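Local coordinates for protein 4-oxalmesaconate hydratase (Pseudomonas putida, PDB 5CGZ) that catalyses the zinc-dependent hydration of the enol form of oxalomesaconate to 4-carboxy-4-hydroxy-2-oxoadipate, the third step of gallate degradation, at residues 20-25 with 30-35; 77-82 with 102-107; 136-141 with 147-152. All coordinates share one frame; numbering follows the deposited sequence.

Contact 1: residues 20-25 with 30-35; sequences GAIALH and YAMHVV
H25 and Y30 form an edge-to-face pair: CD2 of the H25 imidazole lies over one face of the phenol, 3.9 Å from Y30 CE1 and displaced toward the rim, with the planes at 88°. The imidazole is held by its ND1, which donates to A21 O (2.8 Å) almost in the ring plane; that carbonyl also takes the helical N-H of H25. With CG beside the backbone N (chi1 -76°), the Y30 ring lies against H25 CB, while Y30 N donates to H25 O at 3.1 Å. A leucine in place of Y30 would probably leave the H25 edge without its aromatic face and E108 without the hydroxyl that it bonds. M32, bent at chi2 and chi3, curls back to place SD 3.8 Å from H25 CB, and I22 CD1 meets V34 CG2 at the same distance. These five touching residues are all buried; A31 and H33, by contrast, point away from the helix and are partly exposed. L239 and N238 of a second subunit bond H25 NE2 and Y30 OH. Residues 20-25 and 31-35 run nearly antiparallel (154°), joining helix 13-27 to strand 31-36 in the first beta-alpha-beta unit of the Rossmann-like sheet, between strands 3-8 and 76-80.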
loop_
_atom_site.group_PDB
_atom_site.type_symbol
_atom_site.label_atom_id
_atom_site.label_comp_id
_atom_site.label_asym_id
_atom_site.label_seq_id
_atom_site.Cartn_x
_atom_site.Cartn_y
_atom_site.Cartn_z
ATOM N N GLY A 20 0.802 27.026 14.133
ATOM C CA GLY A 20 0.898 27.861 12.946
ATOM C C GLY A 20 -0.431 27.993 12.226
ATOM O O GLY A 20 -0.860 29.098 11.904
ATOM N N ALA A 21 -1.087 26.864 11.965
ATOM C CA ALA A 21 -2.344 26.873 11.235
ATOM C C ALA A 21 -3.394 27.701 11.986
ATOM O O ALA A 21 -4.190 28.417 11.376
ATOM C CB ALA A 21 -2.844 25.438 11.005
ATOM N N ILE A 22 -3.396 27.591 13.307
ATOM C CA ILE A 22 -4.353 28.330 14.128
ATOM C C ILE A 22 -4.111 29.844 14.029
ATOM O O ILE A 22 -5.027 30.611 13.704
ATOM C CB ILE A 22 -4.295 27.866 15.608
ATOM C CG1 ILE A 22 -4.804 26.419 15.718
ATOM C CG2 ILE A 22 -5.126 28.799 16.494
ATOM C CD1 ILE A 22 -4.576 25.762 17.067
ATOM N N ALA A 23 -2.871 30.263 14.282
ATOM C CA ALA A 23 -2.515 31.679 14.242
ATOM C C ALA A 23 -2.725 32.264 12.852
ATOM O O ALA A 23 -3.195 33.397 12.715
ATOM C CB ALA A 23 -1.064 31.881 14.689
ATOM N N LEU A 24 -2.384 31.494 11.820
ATOM C CA LEU A 24 -2.489 31.985 10.451
ATOM C C LEU A 24 -3.951 32.247 10.073
ATOM O O LEU A 24 -4.286 33.308 9.534
ATOM C CB LEU A 24 -1.846 31.001 9.456
ATOM C CG LEU A 24 -1.711 31.508 8.015
ATOM C CD1 LEU A 24 -0.702 32.649 7.924
ATOM C CD2 LEU A 24 -1.342 30.388 7.038
ATOM N N HIS A 25 -4.829 31.288 10.343
ATOM C CA HIS A 25 -6.222 31.464 9.945
ATOM C C HIS A 25 -6.949 32.488 10.837
ATOM O O HIS A 25 -7.853 33.184 10.371
ATOM C CB HIS A 25 -6.958 30.117 9.936
ATOM C CG HIS A 25 -6.544 29.222 8.803
ATOM N ND1 HIS A 25 -5.425 28.417 8.862
ATOM C CD2 HIS A 25 -7.076 29.040 7.569
ATOM C CE1 HIS A 25 -5.297 27.761 7.719
ATOM N NE2 HIS A 25 -6.286 28.121 6.919
ATOM N N TYR A 30 -10.726 34.045 10.941
ATOM C CA TYR A 30 -11.367 32.810 11.404
ATOM C C TYR A 30 -11.497 32.795 12.914
ATOM O O TYR A 30 -10.552 33.149 13.630
ATOM C CB TYR A 30 -10.572 31.571 10.985
ATOM C CG TYR A 30 -10.700 31.168 9.543
ATOM C CD1 TYR A 30 -10.027 31.865 8.547
ATOM C CD2 TYR A 30 -11.462 30.066 9.179
ATOM C CE1 TYR A 30 -10.121 31.483 7.228
ATOM C CE2 TYR A 30 -11.565 29.677 7.857
ATOM C CZ TYR A 30 -10.891 30.387 6.888
ATOM O OH TYR A 30 -10.987 30.009 5.570
ATOM N N ALA A 31 -12.667 32.376 13.393
ATOM C CA ALA A 31 -12.827 32.016 14.794
ATOM C C ALA A 31 -12.321 30.591 14.956
ATOM O O ALA A 31 -13.018 29.624 14.629
ATOM C CB ALA A 31 -14.286 32.140 15.240
ATOM N N MET A 32 -11.084 30.470 15.422
ATOM C CA MET A 32 -10.466 29.169 15.598
ATOM C C MET A 32 -10.855 28.590 16.948
ATOM O O MET A 32 -10.659 29.232 17.976
ATOM C CB MET A 32 -8.945 29.278 15.478
ATOM C CG MET A 32 -8.462 29.754 14.098
ATOM S SD MET A 32 -8.989 28.662 12.750
ATOM C CE MET A 32 -8.324 27.088 13.322
ATOM N N HIS A 33 -11.409 27.381 16.941
ATOM C CA HIS A 33 -11.765 26.696 18.184
ATOM C C HIS A 33 -11.001 25.385 18.351
ATOM O O HIS A 33 -10.912 24.582 17.418
ATOM C CB HIS A 33 -13.269 26.414 18.240
ATOM C CG HIS A 33 -13.715 25.844 19.552
ATOM N ND1 HIS A 33 -13.556 26.516 20.748
ATOM C CD2 HIS A 33 -14.295 24.658 19.863
ATOM C CE1 HIS A 33 -14.025 25.772 21.736
ATOM N NE2 HIS A 33 -14.480 24.638 21.225
ATOM N N VAL A 34 -10.479 25.165 19.550
ATOM C CA VAL A 34 -9.739 23.954 19.870
ATOM C C VAL A 34 -10.486 23.121 20.910
ATOM O O VAL A 34 -10.877 23.633 21.966
ATOM C CB VAL A 34 -8.330 24.287 20.401
ATOM C CG1 VAL A 34 -7.578 23.022 20.821
ATOM C CG2 VAL A 34 -7.543 25.043 19.350
ATOM N N VAL A 35 -10.699 21.845 20.603
ATOM C CA VAL A 35 -11.134 20.884 21.609
ATOM C C VAL A 35 -9.946 20.016 22.030
ATOM O O VAL A 35 -9.347 19.334 21.194
ATOM C CB VAL A 35 -12.256 19.961 21.103
ATOM C CG1 VAL A 35 -12.544 18.873 22.134
ATOM C CG2 VAL A 35 -13.516 20.749 20.786
#

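Contact 2: residues 77-82 with 102-107; sequences SVEFFD and YRRVQP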
loop_
_atom_site.group_PDB
_atom_site.type_symbol
_atom_site.label_atom_id
_atom_site.label_comp_id
_atom_site.label_asym_id
_atom_site.label_seq_id
_atom_site.Cartn_x
_atom_site.Cartn_y
_atom_site.Cartn_z
ATOM N N SER A 77 -10.069 29.999 20.716
ATOM C CA SER A 77 -10.746 29.588 21.936
ATOM C C SER A 77 -10.448 28.107 22.150
ATOM O O SER A 77 -10.100 27.400 21.199
ATOM C CB SER A 77 -12.250 29.846 21.850
ATOM O OG SER A 77 -12.832 29.155 20.758
ATOM N N VAL A 78 -10.564 27.638 23.388
ATOM C CA VAL A 78 -10.260 26.243 23.698
ATOM C C VAL A 78 -11.206 25.694 24.765
ATOM O O VAL A 78 -11.570 26.399 25.708
ATOM C CB VAL A 78 -8.797 26.081 24.168
ATOM C CG1 VAL A 78 -8.530 26.958 25.379
ATOM C CG2 VAL A 78 -8.481 24.610 24.470
ATOM N N GLU A 79 -11.632 24.446 24.598
ATOM C CA GLU A 79 -12.416 23.783 25.633
ATOM C C GLU A 79 -11.814 22.418 25.925
ATOM O O GLU A 79 -11.070 21.869 25.104
ATOM C CB GLU A 79 -13.889 23.660 25.226
ATOM C CG GLU A 79 -14.170 22.639 24.150
ATOM C CD GLU A 79 -15.633 22.622 23.736
ATOM O OE1 GLU A 79 -15.962 23.164 22.655
ATOM O OE2 GLU A 79 -16.456 22.064 24.488
ATOM N N PHE A 80 -12.141 21.877 27.096
ATOM C CA PHE A 80 -11.517 20.656 27.589
ATOM C C PHE A 80 -12.555 19.587 27.930
ATOM O O PHE A 80 -13.327 19.763 28.865
ATOM C CB PHE A 80 -10.659 20.987 28.817
ATOM C CG PHE A 80 -9.649 22.068 28.561
ATOM C CD1 PHE A 80 -8.413 21.761 28.007
ATOM C CD2 PHE A 80 -9.940 23.393 28.850
ATOM C CE1 PHE A 80 -7.481 22.753 27.757
ATOM C CE2 PHE A 80 -9.010 24.390 28.604
ATOM C CZ PHE A 80 -7.779 24.069 28.055
ATOM N N PHE A 81 -12.588 18.488 27.177
ATOM C CA PHE A 81 -13.557 17.433 27.463
ATOM C C PHE A 81 -13.161 16.638 28.703
ATOM O O PHE A 81 -14.012 16.007 29.326
ATOM C CB PHE A 81 -13.713 16.462 26.285
ATOM C CG PHE A 81 -14.633 16.947 25.202
ATOM C CD1 PHE A 81 -14.962 18.289 25.091
ATOM C CD2 PHE A 81 -15.172 16.048 24.289
ATOM C CE1 PHE A 81 -15.808 18.729 24.082
ATOM C CE2 PHE A 81 -16.015 16.479 23.283
ATOM C CZ PHE A 81 -16.332 17.826 23.175
ATOM N N ASP A 82 -11.870 16.637 29.026
ATOM C CA ASP A 82 -11.352 15.907 30.183
ATOM C C ASP A 82 -11.814 14.447 30.264
ATOM O O ASP A 82 -12.374 14.030 31.283
ATOM C CB ASP A 82 -11.749 16.642 31.472
ATOM C CG ASP A 82 -11.036 16.096 32.709
ATOM O OD1 ASP A 82 -9.930 15.526 32.581
ATOM O OD2 ASP A 82 -11.587 16.233 33.817
ATOM N N TYR A 102 -19.337 20.625 16.614
ATOM C CA TYR A 102 -19.425 20.839 15.168
ATOM C C TYR A 102 -20.642 21.680 14.804
ATOM O O TYR A 102 -20.547 22.612 14.003
ATOM C CB TYR A 102 -19.508 19.508 14.416
ATOM C CG TYR A 102 -18.185 18.882 14.003
ATOM C CD1 TYR A 102 -17.586 19.209 12.788
ATOM C CD2 TYR A 102 -17.566 17.918 14.801
ATOM C CE1 TYR A 102 -16.382 18.611 12.388
ATOM C CE2 TYR A 102 -16.363 17.309 14.408
ATOM C CZ TYR A 102 -15.780 17.665 13.203
ATOM O OH TYR A 102 -14.599 17.072 12.814
ATOM N N ARG A 103 -21.793 21.325 15.369
ATOM C CA ARG A 103 -23.037 22.029 15.061
ATOM C C ARG A 103 -22.947 23.505 15.482
ATOM O O ARG A 103 -23.458 24.387 14.797
ATOM C CB ARG A 103 -24.226 21.336 15.742
ATOM C CG ARG A 103 -24.657 20.004 15.105
ATOM C CD ARG A 103 -25.466 20.251 13.856
ATOM N NE ARG A 103 -25.853 19.045 13.127
ATOM C CZ ARG A 103 -26.962 18.341 13.351
ATOM N NH1 ARG A 103 -27.805 18.699 14.317
ATOM N NH2 ARG A 103 -27.228 17.268 12.605
ATOM N N ARG A 104 -22.273 23.770 16.594
ATOM C CA ARG A 104 -22.128 25.134 17.099
ATOM C C ARG A 104 -21.077 25.940 16.328
ATOM O O ARG A 104 -21.298 27.090 15.966
ATOM C CB ARG A 104 -21.767 25.099 18.587
ATOM C CG ARG A 104 -21.615 26.462 19.225
ATOM C CD ARG A 104 -21.219 26.346 20.694
ATOM N NE ARG A 104 -19.797 26.052 20.876
ATOM C CZ ARG A 104 -19.324 24.927 21.410
ATOM N NH1 ARG A 104 -20.159 23.974 21.818
ATOM N NH2 ARG A 104 -18.014 24.753 21.541
ATOM N N VAL A 105 -19.929 25.329 16.075
ATOM C CA VAL A 105 -18.826 26.033 15.439
ATOM C C VAL A 105 -18.997 26.138 13.917
ATOM O O VAL A 105 -18.575 27.123 13.306
ATOM C CB VAL A 105 -17.482 25.338 15.765
ATOM C CG1 VAL A 105 -16.347 25.924 14.916
ATOM C CG2 VAL A 105 -17.179 25.454 17.258
ATOM N N GLN A 106 -19.622 25.130 13.315
ATOM C CA GLN A 106 -19.756 25.061 11.856
ATOM C C GLN A 106 -18.412 25.297 11.147
ATOM O O GLN A 106 -18.291 26.178 10.297
ATOM C CB GLN A 106 -20.795 26.082 11.377
ATOM C CG GLN A 106 -22.220 25.808 11.880
ATOM C CD GLN A 106 -22.916 24.711 11.088
ATOM O OE1 GLN A 106 -22.576 24.456 9.933
ATOM N NE2 GLN A 106 -23.889 24.052 11.710
ATOM N N PRO A 107 -17.390 24.504 11.494
ATOM C CA PRO A 107 -16.037 24.792 10.992
ATOM C C PRO A 107 -15.895 24.633 9.474
ATOM O O PRO A 107 -16.571 23.794 8.869
ATOM C CB PRO A 107 -15.168 23.767 11.728
ATOM C CG PRO A 107 -16.109 22.608 11.997
ATOM C CD PRO A 107 -17.451 23.254 12.279
HETATM O O HOH W 1 -18.999 22.007 23.957
#
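E79 and R104 reach for each other from opposite directions and meet in a salt bridge, NH2 of R104 donating to OE1 of E79 at 2.8 Å. The acceptor lies in the guanidinium plane, at its edge, whereas the donor comes to the syn side of OE1 but 24° out of the carboxylate plane; the N-H...O angle of 140° makes the bond somewhat bent. A water joins the second oxygen to the other terminal nitrogen, donating to E79 OE2 (2.6 Å) and accepting from R104 NH1 (3.1 Å). OE1 is also hydrogen-bonded to H33 NE2, so this oxygen is shared between a histidine of the neighbouring strand 31-36 and the arginine. The bridge ties strand 76-80, an outermost strand of the Rossmann-like sheet within this chain, to the C-terminal end of helix 92-105, which packs on the same face as the H33 side chain. R104 gets there on a chain extended as far as CD and bent at chi3 (79°), which turns the guanidinium toward the strand. NH2 also donates to a glycerol, probably from the crystallisation liquor. Beyond the helix end, Q106 adopts positive phi, and its NE2 folds back to donate to R103 O at 3.1 Å.

Contact 3: residues 136-141 with 147-152; sequences IAQAEG and KIVGAP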
loop_
_atom_site.group_PDB
_atom_site.type_symbol
_atom_site.label_atom_id
_atom_site.label_comp_id
_atom_site.label_asym_id
_atom_site.label_seq_id
_atom_site.Cartn_x
_atom_site.Cartn_y
_atom_site.Cartn_z
ATOM N N ILE A 136 -21.856 12.570 11.991
ATOM C CA ILE A 136 -23.082 12.662 12.791
ATOM C C ILE A 136 -23.704 14.051 12.625
ATOM O O ILE A 136 -24.915 14.182 12.430
ATOM C CB ILE A 136 -22.834 12.402 14.295
ATOM C CG1 ILE A 136 -22.210 11.017 14.518
ATOM C CG2 ILE A 136 -24.147 12.567 15.104
ATOM C CD1 ILE A 136 -22.993 9.884 13.895
ATOM N N ALA A 137 -22.855 15.077 12.667
ATOM C CA ALA A 137 -23.312 16.466 12.561
ATOM C C ALA A 137 -23.868 16.802 11.170
ATOM O O ALA A 137 -24.571 17.807 10.994
ATOM C CB ALA A 137 -22.179 17.415 12.922
ATOM N N GLN A 138 -23.556 15.962 10.185
ATOM C CA GLN A 138 -24.138 16.099 8.851
ATOM C C GLN A 138 -25.572 15.558 8.757
ATOM O O GLN A 138 -26.299 15.875 7.817
ATOM C CB GLN A 138 -23.278 15.364 7.817
ATOM C CG GLN A 138 -21.887 15.940 7.571
ATOM C CD GLN A 138 -21.089 15.061 6.611
ATOM O OE1 GLN A 138 -21.282 13.841 6.581
ATOM N NE2 GLN A 138 -20.195 15.672 5.823
ATOM N N ALA A 139 -25.967 14.717 9.709
ATOM C CA ALA A 139 -27.211 13.951 9.571
ATOM C C ALA A 139 -28.444 14.768 9.953
ATOM O O ALA A 139 -28.545 15.271 11.071
ATOM C CB ALA A 139 -27.148 12.685 10.413
ATOM N N GLU A 140 -29.384 14.890 9.021
ATOM C CA GLU A 140 -30.585 15.674 9.273
ATOM C C GLU A 140 -31.466 14.972 10.313
ATOM O O GLU A 140 -32.389 15.567 10.864
ATOM C CB GLU A 140 -31.335 15.931 7.958
ATOM C CG GLU A 140 -30.597 16.955 7.083
ATOM C CD GLU A 140 -31.258 17.230 5.739
ATOM O OE1 GLU A 140 -30.524 17.322 4.726
ATOM O OE2 GLU A 140 -32.500 17.371 5.690
ATOM N N GLY A 141 -31.140 13.717 10.612
ATOM C CA GLY A 141 -31.844 12.968 11.640
ATOM C C GLY A 141 -31.198 13.096 13.011
ATOM O O GLY A 141 -31.720 12.588 14.008
ATOM N N LYS A 147 -29.315 23.321 12.278
ATOM C CA LYS A 147 -28.546 23.496 11.050
ATOM C C LYS A 147 -27.445 22.431 10.956
ATOM O O LYS A 147 -26.613 22.317 11.858
ATOM C CB LYS A 147 -27.930 24.894 10.993
ATOM C CG LYS A 147 -27.210 25.168 9.689
ATOM C CD LYS A 147 -26.411 26.461 9.735
ATOM C CE LYS A 147 -25.730 26.703 8.391
ATOM N NZ LYS A 147 -24.571 27.634 8.508
ATOM N N ILE A 148 -27.443 21.651 9.878
ATOM C CA ILE A 148 -26.464 20.579 9.737
ATOM C C ILE A 148 -25.108 21.124 9.304
ATOM O O ILE A 148 -24.993 22.251 8.819
ATOM C CB ILE A 148 -26.915 19.504 8.718
ATOM C CG1 ILE A 148 -26.918 20.072 7.297
ATOM C CG2 ILE A 148 -28.286 18.950 9.091
ATOM C CD1 ILE A 148 -27.330 19.071 6.242
ATOM N N VAL A 149 -24.083 20.307 9.493
ATOM C CA VAL A 149 -22.741 20.599 9.010
ATOM C C VAL A 149 -22.631 20.205 7.531
ATOM O O VAL A 149 -23.313 19.274 7.081
ATOM C CB VAL A 149 -21.698 19.852 9.869
ATOM C CG1 VAL A 149 -20.423 19.590 9.100
ATOM C CG2 VAL A 149 -21.435 20.627 11.160
ATOM N N GLY A 150 -21.799 20.919 6.776
ATOM C CA GLY A 150 -21.557 20.581 5.376
ATOM C C GLY A 150 -20.464 19.525 5.243
ATOM O O GLY A 150 -20.540 18.468 5.871
ATOM N N ALA A 151 -19.437 19.815 4.444
ATOM C CA ALA A 151 -18.331 18.876 4.253
ATOM C C ALA A 151 -16.987 19.570 4.419
ATOM O O ALA A 151 -16.222 19.668 3.467
ATOM C CB ALA A 151 -18.420 18.212 2.871
ATOM N N PRO A 152 -16.697 20.068 5.630
ATOM C CA PRO A 152 -15.401 20.728 5.829
ATOM C C PRO A 152 -14.262 19.738 5.622
ATOM O O PRO A 152 -14.347 18.615 6.115
ATOM C CB PRO A 152 -15.457 21.209 7.288
ATOM C CG PRO A 152 -16.468 20.286 7.949
ATOM C CD PRO A 152 -17.487 19.986 6.875
#
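Q138 reaches across to V149 and G150, in the loop that leads into strand 154-157. Its CB stands 4.0 Å from V149 O. The next atom, CG, set beside the backbone N by a chi1 of -67°, faces two carbonyl oxygens, 3.3 Å from G150 O and somewhat farther from V149 O. CD, next along the extended chain, lies 3.5 Å from G150 O, and at the tip NE2 donates to that oxygen at 2.8 Å. That acceptor lies close to the amide plane, and the N-H...O angle of 158° leaves the bond fairly straight. One residue earlier, A137 O receives V149 N at 3.0 Å; the N-H points almost exactly at the oxygen (178°) but comes from above the carbonyl plane rather than along a lone pair. R103 NE, from helix 92-105, donates to the same oxygen. Beside these bonds, A137 CB packs on V149 CG2 at 3.7 Å, next to Y102. I148 leans its CG2 and CD1 against E140 CG and the Q138 carbonyl, while the E140 carboxylate turns to another partner, R50 of a third subunit. T217 of a second subunit packs on both E140 and I148, so this turn lies where neighbouring chains of the hexamer meet it. Chemically, polar bonds to the main chain pin the loop at V149 and G150, whereas I148 is held by van der Waals contact with the E140 chain and the carbonyls of A137 and Q138, and E140 carries its charge outward to the subunit interface.

In the fold
Contacts 1 and 2 are coupled through H33, whose side chain sets off away from residues 20-25: besides sharing E79 with R104, it places ND1 2.7 Å from S77 OG, a probable hydrogen bond between adjacent strands. Contact 2 passes to contact 3 through R103, next to the salt-bridging R104, and again where P107 O packs 3.2 Å from P152 CB. Contacts 1 and 3 do not touch, their nearest atoms being about 9 Å apart, yet both meet the second subunit. The zinc ion, bound by H10, D13, E44 and H123, is about 12 Å from the V34 side chain of contact 1; contacts 2 and 3 lie away from the metal site.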